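Long-range contacts in spindle assembly abnormal protein 6 (Caenorhabditis elegans, PDB 3PYI), which serves as the central scaffold of the centriole, linking its homodimers through globular N-terminal heads into the inner ring of the cartwheel and so ensuring ninefold symmetry: residues L38-Q43 against L53-S58; L71-Y76 against V87-F92; K143-F148 against S163-A168. The protein carries 1 engineered substitution. All coordinates share one frame; numbering follows the deposited sequence.

Interaction 1 (L38-Q43 against L53-S58); sequences LKISEQ and LKFEIS
Ile40 and Phe55 lie side by side and point the same way across the antiparallel beta hairpin of strands 29-44 and 51-58, a worked example of how a hairpin sorts side chains onto two faces in the globular N-terminal domain of SAS-6. They form a non-hydrogen-bonded pair. With CG1 anti to the carbonyl carbon (chi1 -51°), Ile40 brings CG1 within 3.9 Å of Phe55 CD2 and sets CG2 over one face of the ring, displaced toward the rim. Leu38 CD1 comes to the edge of the Phe55 ring, near its plane, and meets Ile57 CG2 at 3.8 Å. Ile40 CG2 also reaches Leu53 CD1, and helix 92-100 covers this apolar face through Phe92 and Ile96. An alanine at Ile40 would take away the methyl that meets Leu53 CD1 and would probably open a gap beside the Phe55 ring.

The opposite face, with Lys39, Ser41, Lys54 and Glu56, is polar. Paired backbone bonds at Lys39-Glu56 and Ser41-Lys54 fix the register. Lys39 NZ stays 4.2 Å from Glu56 OE2, too far for a salt bridge, though the opposite charges probably still attract; that carboxylate's salt bridge is with Lys6. One water lies 2.8 Å from Ser41 OG and within hydrogen-bonding distance of Lys54 O and Glu56 OE2. With Gln43 NE2 held by Glu52, a second water donates to Gln43 OE1 at 2.8 Å and accepts from Lys54 NZ, 2.7 Å from that water.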
loop_
_atom_site.group_PDB
_atom_site.type_symbol
_atom_site.label_atom_id
_atom_site.label_comp_id
_atom_site.label_asym_id
_atom_site.label_seq_id
_atom_site.Cartn_x
_atom_site.Cartn_y
_atom_site.Cartn_z
ATOM N N LEU A 38 -16.766 -15.344 5.839
ATOM C CA LEU A 38 -16.301 -15.100 4.483
ATOM C C LEU A 38 -16.275 -16.404 3.680
ATOM O O LEU A 38 -15.696 -17.400 4.109
ATOM C CB LEU A 38 -14.910 -14.459 4.487
ATOM C CG LEU A 38 -14.224 -14.428 3.101
ATOM C CD1 LEU A 38 -15.008 -13.559 2.137
ATOM C CD2 LEU A 38 -12.779 -13.951 3.180
ATOM N N LYS A 39 -16.923 -16.391 2.527
ATOM C CA LYS A 39 -16.880 -17.539 1.625
ATOM C C LYS A 39 -16.301 -17.120 0.294
ATOM O O LYS A 39 -16.746 -16.142 -0.293
ATOM C CB LYS A 39 -18.277 -18.138 1.417
ATOM C CG LYS A 39 -18.826 -18.893 2.630
ATOM C CD LYS A 39 -20.244 -19.399 2.384
ATOM C CE LYS A 39 -20.311 -20.262 1.128
ATOM N NZ LYS A 39 -21.682 -20.801 0.869
ATOM N N ILE A 40 -15.308 -17.871 -0.172
ATOM C CA ILE A 40 -14.749 -17.695 -1.506
ATOM C C ILE A 40 -14.943 -18.981 -2.295
ATOM O O ILE A 40 -14.633 -20.072 -1.813
ATOM C CB ILE A 40 -13.250 -17.386 -1.445
ATOM C CG1 ILE A 40 -12.988 -16.230 -0.470
ATOM C CG2 ILE A 40 -12.734 -17.047 -2.836
ATOM C CD1 ILE A 40 -11.510 -16.041 -0.129
ATOM N N SER A 41 -15.477 -18.864 -3.500
ATOM C CA SER A 41 -15.669 -20.047 -4.324
ATOM C C SER A 41 -15.342 -19.737 -5.782
ATOM O O SER A 41 -15.212 -18.564 -6.154
ATOM C CB SER A 41 -17.099 -20.591 -4.163
ATOM O OG SER A 41 -18.063 -19.613 -4.509
ATOM N N GLU A 42 -15.162 -20.783 -6.591
ATOM C CA GLU A 42 -15.056 -20.606 -8.036
ATOM C C GLU A 42 -16.241 -21.273 -8.714
ATOM O O GLU A 42 -16.757 -22.285 -8.247
ATOM C CB GLU A 42 -13.719 -21.118 -8.599
ATOM C CG GLU A 42 -13.533 -22.618 -8.546
ATOM C CD GLU A 42 -12.252 -23.077 -9.245
ATOM O OE1 GLU A 42 -12.290 -23.356 -10.455
ATOM O OE2 GLU A 42 -11.213 -23.179 -8.573
ATOM N N GLN A 43 -16.686 -20.681 -9.810
ATOM C CA GLN A 43 -17.845 -21.201 -10.502
ATOM C C GLN A 43 -17.733 -20.843 -11.965
ATOM O O GLN A 43 -16.960 -19.958 -12.342
ATOM C CB GLN A 43 -19.128 -20.602 -9.902
ATOM C CG GLN A 43 -19.228 -19.079 -10.069
ATOM C CD GLN A 43 -20.402 -18.458 -9.325
ATOM O OE1 GLN A 43 -20.901 -19.015 -8.348
ATOM N NE2 GLN A 43 -20.839 -17.292 -9.783
ATOM N N LEU A 53 -14.783 -16.006 -9.861
ATOM C CA LEU A 53 -14.424 -16.082 -8.466
ATOM C C LEU A 53 -15.501 -15.328 -7.677
ATOM O O LEU A 53 -15.752 -14.152 -7.936
ATOM C CB LEU A 53 -13.071 -15.402 -8.286
ATOM C CG LEU A 53 -12.174 -15.793 -7.123
ATOM C CD1 LEU A 53 -12.027 -17.302 -7.079
ATOM C CD2 LEU A 53 -10.817 -15.107 -7.290
ATOM N N LYS A 54 -16.145 -15.995 -6.730
ATOM C CA LYS A 54 -17.215 -15.350 -5.965
ATOM C C LYS A 54 -16.816 -15.118 -4.510
ATOM O O LYS A 54 -16.380 -16.042 -3.814
ATOM C CB LYS A 54 -18.522 -16.157 -6.029
ATOM C CG LYS A 54 -19.731 -15.421 -5.433
ATOM C CD LYS A 54 -21.027 -16.197 -5.628
ATOM C CE LYS A 54 -22.257 -15.329 -5.366
ATOM N NZ LYS A 54 -23.528 -16.043 -5.711
ATOM N N PHE A 55 -16.959 -13.875 -4.061
ATOM C CA PHE A 55 -16.760 -13.534 -2.648
ATOM C C PHE A 55 -18.107 -13.224 -1.995
ATOM O O PHE A 55 -18.883 -12.425 -2.532
ATOM C CB PHE A 55 -15.857 -12.308 -2.508
ATOM C CG PHE A 55 -14.452 -12.545 -2.930
ATOM C CD1 PHE A 55 -14.118 -12.605 -4.279
ATOM C CD2 PHE A 55 -13.453 -12.685 -1.984
ATOM C CE1 PHE A 55 -12.813 -12.825 -4.670
ATOM C CE2 PHE A 55 -12.144 -12.900 -2.368
ATOM C CZ PHE A 55 -11.820 -12.968 -3.714
ATOM N N GLU A 56 -18.379 -13.859 -0.849
ATOM C CA GLU A 56 -19.629 -13.663 -0.113
ATOM C C GLU A 56 -19.335 -13.427 1.368
ATOM O O GLU A 56 -18.587 -14.189 1.991
ATOM C CB GLU A 56 -20.560 -14.888 -0.234
ATOM C CG GLU A 56 -20.865 -15.355 -1.645
ATOM C CD GLU A 56 -21.735 -16.615 -1.660
ATOM O OE1 GLU A 56 -22.960 -16.500 -1.409
ATOM O OE2 GLU A 56 -21.193 -17.719 -1.916
ATOM N N ILE A 57 -19.937 -12.387 1.937
ATOM C CA ILE A 57 -19.861 -12.192 3.380
ATOM C C ILE A 57 -21.243 -12.129 4.018
ATOM O O ILE A 57 -22.217 -11.644 3.410
ATOM C CB ILE A 57 -19.063 -10.920 3.781
ATOM C CG1 ILE A 57 -19.732 -9.668 3.217
ATOM C CG2 ILE A 57 -17.585 -11.009 3.355
ATOM C CD1 ILE A 57 -19.062 -8.388 3.679
ATOM N N SER A 58 -21.304 -12.629 5.250
ATOM C CA SER A 58 -22.504 -12.589 6.075
ATOM C C SER A 58 -22.102 -12.511 7.551
ATOM O O SER A 58 -20.932 -12.705 7.894
ATOM C CB SER A 58 -23.381 -13.820 5.839
ATOM O OG SER A 58 -22.637 -15.008 6.039
HETATM O O HOH W 1 -18.351 -17.915 -2.293
HETATM O O HOH W 2 -23.313 -18.269 -7.139
#

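Interaction 2 (L71-Y76 against V87-F92); sequences LNNEKY and VDFDAF
Asn73, in the first turn of helix 73-83, faces Phe89, in the loop leading to helix 92-100, and the backbones draw together there with CA atoms 6.0 Å apart. The side chains then build an aromatic cluster of Tyr76, Phe89 and Phe92 in which the rings meet obliquely. Tyr76, its CG anti to the backbone N (chi1 179°), reaches toward the loop, and its hydroxyl donates to Val87 O at 2.8 Å, coming from above the carbonyl plane. Phe89 CA sits over one face of the tyrosine ring, offset toward the rim, in a CH-pi contact. On Phe92 the roles change: Tyr76 CE1 lies over a face of that ring, 3.3 Å from Phe92 CG, with the two planes at 51°. Phe89 in turn offers a face to Asn73 CA, a CH-pi contact 3.9 Å from the centroid, while its CZ meets Leu71 O at the ring edge.

Both segments carry their own local fastening. Asn72 is the N-cap of helix 73-83, its OD1 accepting from Lys75 N at 2.8 Å, and Asp88 OD1 takes Ala91 N in an Asx motif. Pro155 and Ile156 of the second subunit pack on Val87 and Phe92, a contact between two heads in this assembly. Within the chain, the cluster rests on strand 51-58 through Leu53 and Phe55, and Phe92, where helix 92-100 begins, stands edge-to-face with Phe162 of strand 160-168.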
loop_
_atom_site.group_PDB
_atom_site.type_symbol
_atom_site.label_atom_id
_atom_site.label_comp_id
_atom_site.label_asym_id
_atom_site.label_seq_id
_atom_site.Cartn_x
_atom_site.Cartn_y
_atom_site.Cartn_z
ATOM N N LEU A 71 -15.980 -11.995 -9.537
ATOM C CA LEU A 71 -14.917 -11.506 -10.401
ATOM C C LEU A 71 -14.590 -12.499 -11.515
ATOM O O LEU A 71 -14.290 -13.661 -11.240
ATOM C CB LEU A 71 -13.646 -11.328 -9.589
ATOM C CG LEU A 71 -13.598 -10.321 -8.457
ATOM C CD1 LEU A 71 -12.243 -10.429 -7.808
ATOM C CD2 LEU A 71 -13.831 -8.925 -8.986
ATOM N N ASN A 72 -14.609 -12.040 -12.760
ATOM C CA ASN A 72 -14.030 -12.844 -13.838
ATOM C C ASN A 72 -12.631 -12.315 -14.170
ATOM O O ASN A 72 -12.152 -11.357 -13.551
ATOM C CB ASN A 72 -14.933 -12.866 -15.070
ATOM C CG ASN A 72 -15.062 -11.508 -15.718
ATOM O OD1 ASN A 72 -14.374 -10.556 -15.347
ATOM N ND2 ASN A 72 -15.941 -11.412 -16.703
ATOM N N ASN A 73 -11.966 -12.933 -15.137
ATOM C CA ASN A 73 -10.597 -12.547 -15.454
ATOM C C ASN A 73 -10.453 -11.064 -15.762
ATOM O O ASN A 73 -9.511 -10.419 -15.302
ATOM C CB ASN A 73 -10.021 -13.399 -16.584
ATOM C CG ASN A 73 -8.545 -13.131 -16.811
ATOM O OD1 ASN A 73 -7.697 -13.502 -15.993
ATOM N ND2 ASN A 73 -8.230 -12.470 -17.920
ATOM N N GLU A 74 -11.405 -10.519 -16.514
ATOM C CA GLU A 74 -11.375 -9.103 -16.883
ATOM C C GLU A 74 -11.568 -8.175 -15.684
ATOM O O GLU A 74 -10.834 -7.199 -15.520
ATOM C CB GLU A 74 -12.437 -8.797 -17.943
ATOM C CG GLU A 74 -12.221 -9.512 -19.269
ATOM C CD GLU A 74 -12.520 -10.999 -19.195
ATOM O OE1 GLU A 74 -13.226 -11.425 -18.245
ATOM O OE2 GLU A 74 -12.053 -11.737 -20.096
ATOM N N LYS A 75 -12.572 -8.462 -14.864
ATOM C CA LYS A 75 -12.788 -7.683 -13.651
ATOM C C LYS A 75 -11.516 -7.729 -12.817
ATOM O O LYS A 75 -11.080 -6.722 -12.273
ATOM C CB LYS A 75 -13.961 -8.245 -12.840
ATOM C CG LYS A 75 -15.257 -7.466 -12.942
ATOM C CD LYS A 75 -16.309 -8.108 -12.046
ATOM C CE LYS A 75 -17.651 -7.400 -12.110
ATOM N NZ LYS A 75 -18.687 -8.172 -11.365
ATOM N N TYR A 76 -10.913 -8.905 -12.725
ATOM C CA TYR A 76 -9.711 -9.042 -11.929
ATOM C C TYR A 76 -8.573 -8.165 -12.436
ATOM O O TYR A 76 -7.860 -7.548 -11.645
ATOM C CB TYR A 76 -9.240 -10.484 -11.840
ATOM C CG TYR A 76 -7.973 -10.589 -11.033
ATOM C CD1 TYR A 76 -7.997 -10.537 -9.635
ATOM C CD2 TYR A 76 -6.749 -10.710 -11.661
ATOM C CE1 TYR A 76 -6.819 -10.628 -8.901
ATOM C CE2 TYR A 76 -5.579 -10.801 -10.944
ATOM C CZ TYR A 76 -5.610 -10.754 -9.567
ATOM O OH TYR A 76 -4.416 -10.831 -8.872
ATOM N N VAL A 87 0.086 -11.104 -8.693
ATOM C CA VAL A 87 -0.249 -12.476 -9.084
ATOM C C VAL A 87 -1.378 -12.476 -10.096
ATOM O O VAL A 87 -2.101 -11.493 -10.228
ATOM C CB VAL A 87 -0.645 -13.347 -7.876
ATOM C CG1 VAL A 87 0.550 -13.502 -6.928
ATOM C CG2 VAL A 87 -1.870 -12.754 -7.151
ATOM N N ASP A 88 -1.514 -13.579 -10.824
ATOM C CA ASP A 88 -2.519 -13.659 -11.869
ATOM C C ASP A 88 -3.850 -14.114 -11.286
ATOM O O ASP A 88 -3.924 -14.532 -10.127
ATOM C CB ASP A 88 -2.048 -14.592 -13.008
ATOM C CG ASP A 88 -1.680 -15.977 -12.509
ATOM O OD1 ASP A 88 -2.472 -16.564 -11.740
ATOM O OD2 ASP A 88 -0.592 -16.476 -12.874
ATOM N N PHE A 89 -4.893 -14.039 -12.106
ATOM C CA PHE A 89 -6.248 -14.375 -11.682
ATOM C C PHE A 89 -6.331 -15.764 -11.055
ATOM O O PHE A 89 -6.961 -15.950 -10.012
ATOM C CB PHE A 89 -7.190 -14.260 -12.882
ATOM C CG PHE A 89 -8.627 -14.564 -12.572
ATOM C CD1 PHE A 89 -9.288 -13.918 -11.530
ATOM C CD2 PHE A 89 -9.331 -15.472 -13.349
ATOM C CE1 PHE A 89 -10.628 -14.193 -11.256
ATOM C CE2 PHE A 89 -10.666 -15.753 -13.089
ATOM C CZ PHE A 89 -11.319 -15.109 -12.036
ATOM N N ASP A 90 -5.678 -16.740 -11.680
ATOM C CA ASP A 90 -5.764 -18.107 -11.185
ATOM C C ASP A 90 -5.040 -18.300 -9.856
ATOM O O ASP A 90 -5.471 -19.100 -9.036
ATOM C CB ASP A 90 -5.271 -19.111 -12.226
ATOM C CG ASP A 90 -6.246 -19.286 -13.380
ATOM O OD1 ASP A 90 -7.455 -19.469 -13.136
ATOM O OD2 ASP A 90 -5.796 -19.251 -14.543
ATOM N N ALA A 91 -3.961 -17.559 -9.629
ATOM C CA ALA A 91 -3.225 -17.678 -8.371
ATOM C C ALA A 91 -3.846 -16.858 -7.219
ATOM O O ALA A 91 -3.676 -17.197 -6.048
ATOM C CB ALA A 91 -1.747 -17.296 -8.582
ATOM N N PHE A 92 -4.550 -15.783 -7.566
ATOM C CA PHE A 92 -5.066 -14.812 -6.593
ATOM C C PHE A 92 -5.724 -15.470 -5.370
ATOM O O PHE A 92 -5.279 -15.266 -4.250
ATOM C CB PHE A 92 -6.004 -13.814 -7.301
ATOM C CG PHE A 92 -6.655 -12.776 -6.389
ATOM C CD1 PHE A 92 -5.896 -11.811 -5.715
ATOM C CD2 PHE A 92 -8.039 -12.720 -6.280
ATOM C CE1 PHE A 92 -6.518 -10.852 -4.929
ATOM C CE2 PHE A 92 -8.659 -11.768 -5.487
ATOM C CZ PHE A 92 -7.901 -10.833 -4.809
HETATM O O HOH W 3 -4.584 -12.713 -14.604
#

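Interaction 3 (K143-F148 against S163-A168); sequences KNFCSF and SIKLHA
Leu166 N donates to Cys146 O at 2.7 Å, the shortest bond in the antiparallel beta hairpin of strands 145-152 and 160-168, within an XRCC4-like beta-sandwich head. The return bond runs from Cys146 N to Leu166 O, and a second reciprocal pair joins Phe148 and Ile164. Such alternation sends the side chains to two sides of the sheet, and the two sides differ sharply in character.

On the side of Phe145, Ser147, Lys165 and His167, the principal contact is a cation-pi pair. Anti to N at CG (chi1 -168°) and extended beyond it, the Lys165 chain carries its end over one face of the Phe145 ring. Its CE lies over the rim, 3.4 Å from CD1 of Phe145, and its NZ stands 3.9 Å from the ring centroid, only 2° off the normal. Leu166 O approaches the same ring at its edge, in the plane, while His167 CB touches CE1 of Phe145 obliquely at 3.7 Å. Ser147 OG packs against Ser163 CB and is hydrogen-bonded to Glu149 OE2 on its own strand.

The opposite side is apolar. Leu166 CD1 bridges two neighbours on the facing strand, lying 4.0 Å from Cys146 SG and 3.8 Å from Phe148 CB. Ile57 of strand 51-58 and Phe67 of strand 66-71 pack on Cys146 and Leu166, joining this hairpin to the domain core. At the end of the hairpin away from its turn, Lys143 is directed away to salt bridges with Asp62 and Glu64. There the pairing closes with Ala168 N donating to Asn144 O at 2.9 Å, and the CB of Ala168 sits 3.5 Å from that same Asn144 O.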
loop_
_atom_site.group_PDB
_atom_site.type_symbol
_atom_site.label_atom_id
_atom_site.label_comp_id
_atom_site.label_asym_id
_atom_site.label_seq_id
_atom_site.Cartn_x
_atom_site.Cartn_y
_atom_site.Cartn_z
ATOM N N LYS A 143 -26.642 0.453 3.230
ATOM C CA LYS A 143 -26.340 -0.971 3.221
ATOM C C LYS A 143 -26.690 -1.613 1.878
ATOM O O LYS A 143 -27.145 -2.761 1.810
ATOM C CB LYS A 143 -27.054 -1.678 4.378
ATOM C CG LYS A 143 -26.668 -1.123 5.752
ATOM C CD LYS A 143 -27.711 -1.428 6.819
ATOM C CE LYS A 143 -27.708 -2.891 7.234
ATOM N NZ LYS A 143 -28.626 -3.138 8.396
ATOM N N ASN A 144 -26.472 -0.867 0.803
ATOM C CA ASN A 144 -26.589 -1.429 -0.531
ATOM C C ASN A 144 -25.253 -2.001 -1.001
ATOM O O ASN A 144 -25.205 -2.926 -1.813
ATOM C CB ASN A 144 -27.084 -0.368 -1.504
ATOM C CG ASN A 144 -28.467 0.149 -1.142
ATOM O OD1 ASN A 144 -28.685 1.356 -1.039
ATOM N ND2 ASN A 144 -29.408 -0.768 -0.935
ATOM N N PHE A 145 -24.169 -1.442 -0.475
ATOM C CA PHE A 145 -22.825 -1.865 -0.835
ATOM C C PHE A 145 -21.930 -1.910 0.383
ATOM O O PHE A 145 -22.150 -1.197 1.364
ATOM C CB PHE A 145 -22.216 -0.898 -1.841
ATOM C CG PHE A 145 -22.956 -0.831 -3.142
ATOM C CD1 PHE A 145 -22.831 -1.844 -4.075
ATOM C CD2 PHE A 145 -23.774 0.246 -3.432
ATOM C CE1 PHE A 145 -23.513 -1.785 -5.284
ATOM C CE2 PHE A 145 -24.455 0.313 -4.634
ATOM C CZ PHE A 145 -24.329 -0.701 -5.560
ATOM N N CYS A 146 -20.921 -2.762 0.320
ATOM C CA CYS A 146 -19.844 -2.690 1.282
ATOM C C CYS A 146 -18.510 -2.990 0.609
ATOM O O CYS A 146 -18.418 -3.796 -0.313
ATOM C CB CYS A 146 -20.079 -3.620 2.471
ATOM S SG CYS A 146 -19.628 -5.319 2.185
ATOM N N SER A 147 -17.480 -2.309 1.080
ATOM C CA SER A 147 -16.128 -2.511 0.589
ATOM C C SER A 147 -15.444 -3.538 1.485
ATOM O O SER A 147 -15.374 -3.370 2.699
ATOM C CB SER A 147 -15.381 -1.175 0.617
ATOM O OG SER A 147 -14.027 -1.333 0.226
ATOM N N PHE A 148 -14.985 -4.627 0.893
ATOM C CA PHE A 148 -14.259 -5.640 1.638
ATOM C C PHE A 148 -12.774 -5.359 1.440
ATOM O O PHE A 148 -12.272 -5.475 0.318
ATOM C CB PHE A 148 -14.592 -7.023 1.072
ATOM C CG PHE A 148 -13.772 -8.125 1.659
ATOM C CD1 PHE A 148 -14.158 -8.741 2.829
ATOM C CD2 PHE A 148 -12.610 -8.548 1.042
ATOM C CE1 PHE A 148 -13.405 -9.759 3.377
ATOM C CE2 PHE A 148 -11.856 -9.570 1.589
ATOM C CZ PHE A 148 -12.255 -10.168 2.765
ATOM N N SER A 163 -9.175 -3.633 -2.121
ATOM C CA SER A 163 -10.562 -3.575 -1.686
ATOM C C SER A 163 -11.455 -4.047 -2.821
ATOM O O SER A 163 -11.206 -3.749 -3.993
ATOM C CB SER A 163 -10.951 -2.159 -1.267
ATOM O OG SER A 163 -10.864 -1.282 -2.368
ATOM N N ILE A 164 -12.473 -4.821 -2.473
ATOM C CA ILE A 164 -13.470 -5.260 -3.444
ATOM C C ILE A 164 -14.834 -4.724 -3.016
ATOM O O ILE A 164 -15.240 -4.892 -1.870
ATOM C CB ILE A 164 -13.514 -6.794 -3.563
ATOM C CG1 ILE A 164 -12.136 -7.344 -3.950
ATOM C CG2 ILE A 164 -14.542 -7.232 -4.622
ATOM C CD1 ILE A 164 -12.061 -8.865 -3.946
ATOM N N LYS A 165 -15.517 -4.049 -3.929
ATOM C CA LYS A 165 -16.859 -3.588 -3.672
ATOM C C LYS A 165 -17.833 -4.759 -3.807
ATOM O O LYS A 165 -17.987 -5.325 -4.881
ATOM C CB LYS A 165 -17.235 -2.481 -4.653
ATOM C CG LYS A 165 -18.513 -1.736 -4.272
ATOM C CD LYS A 165 -18.901 -0.731 -5.343
ATOM C CE LYS A 165 -20.111 0.094 -4.928
ATOM N NZ LYS A 165 -20.587 0.991 -6.023
ATOM N N LEU A 166 -18.463 -5.137 -2.701
ATOM C CA LEU A 166 -19.498 -6.168 -2.726
ATOM C C LEU A 166 -20.873 -5.498 -2.712
ATOM O O LEU A 166 -21.034 -4.417 -2.148
ATOM C CB LEU A 166 -19.373 -7.089 -1.509
ATOM C CG LEU A 166 -17.971 -7.565 -1.141
ATOM C CD1 LEU A 166 -18.003 -8.346 0.159
ATOM C CD2 LEU A 166 -17.381 -8.406 -2.265
ATOM N N HIS A 167 -21.862 -6.137 -3.330
ATOM C CA HIS A 167 -23.213 -5.581 -3.359
ATOM C C HIS A 167 -24.185 -6.442 -2.559
ATOM O O HIS A 167 -23.988 -7.654 -2.413
ATOM C CB HIS A 167 -23.717 -5.414 -4.799
ATOM C CG HIS A 167 -23.709 -6.683 -5.591
ATOM N ND1 HIS A 167 -22.613 -7.102 -6.319
ATOM C CD2 HIS A 167 -24.662 -7.628 -5.766
ATOM C CE1 HIS A 167 -22.893 -8.249 -6.911
ATOM N NE2 HIS A 167 -24.129 -8.592 -6.591
ATOM N N ALA A 168 -25.231 -5.802 -2.045
ATOM C CA ALA A 168 -26.243 -6.478 -1.239
ATOM C C ALA A 168 -26.939 -7.594 -2.011
ATOM O O ALA A 168 -27.373 -7.415 -3.154
ATOM C CB ALA A 168 -27.276 -5.473 -0.694
#

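Overall arrangement
The three contacts follow one another along the chain yet share one apolar interior. Interaction 1 lies nearest to both others: its centre is about 14 Å from that of interaction 2 and about 13 Å from that of interaction 3. Leu53 O and Leu71 N, 2.7 Å apart, probably hydrogen-bond between interactions 1 and 2, and Phe55 CZ packs on Phe92 CE2 at 3.8 Å. Toward interaction 3, Ile57 CD1 reaches Cys146 SG at 3.5 Å. Interactions 2 and 3, centres about 18 Å apart, meet where Leu71 CD1 approaches Ile164 CD1 at 4.2 Å. Of the three, interaction 2 alone touches the second subunit; interaction 1 packs behind it through Phe55 and Leu53.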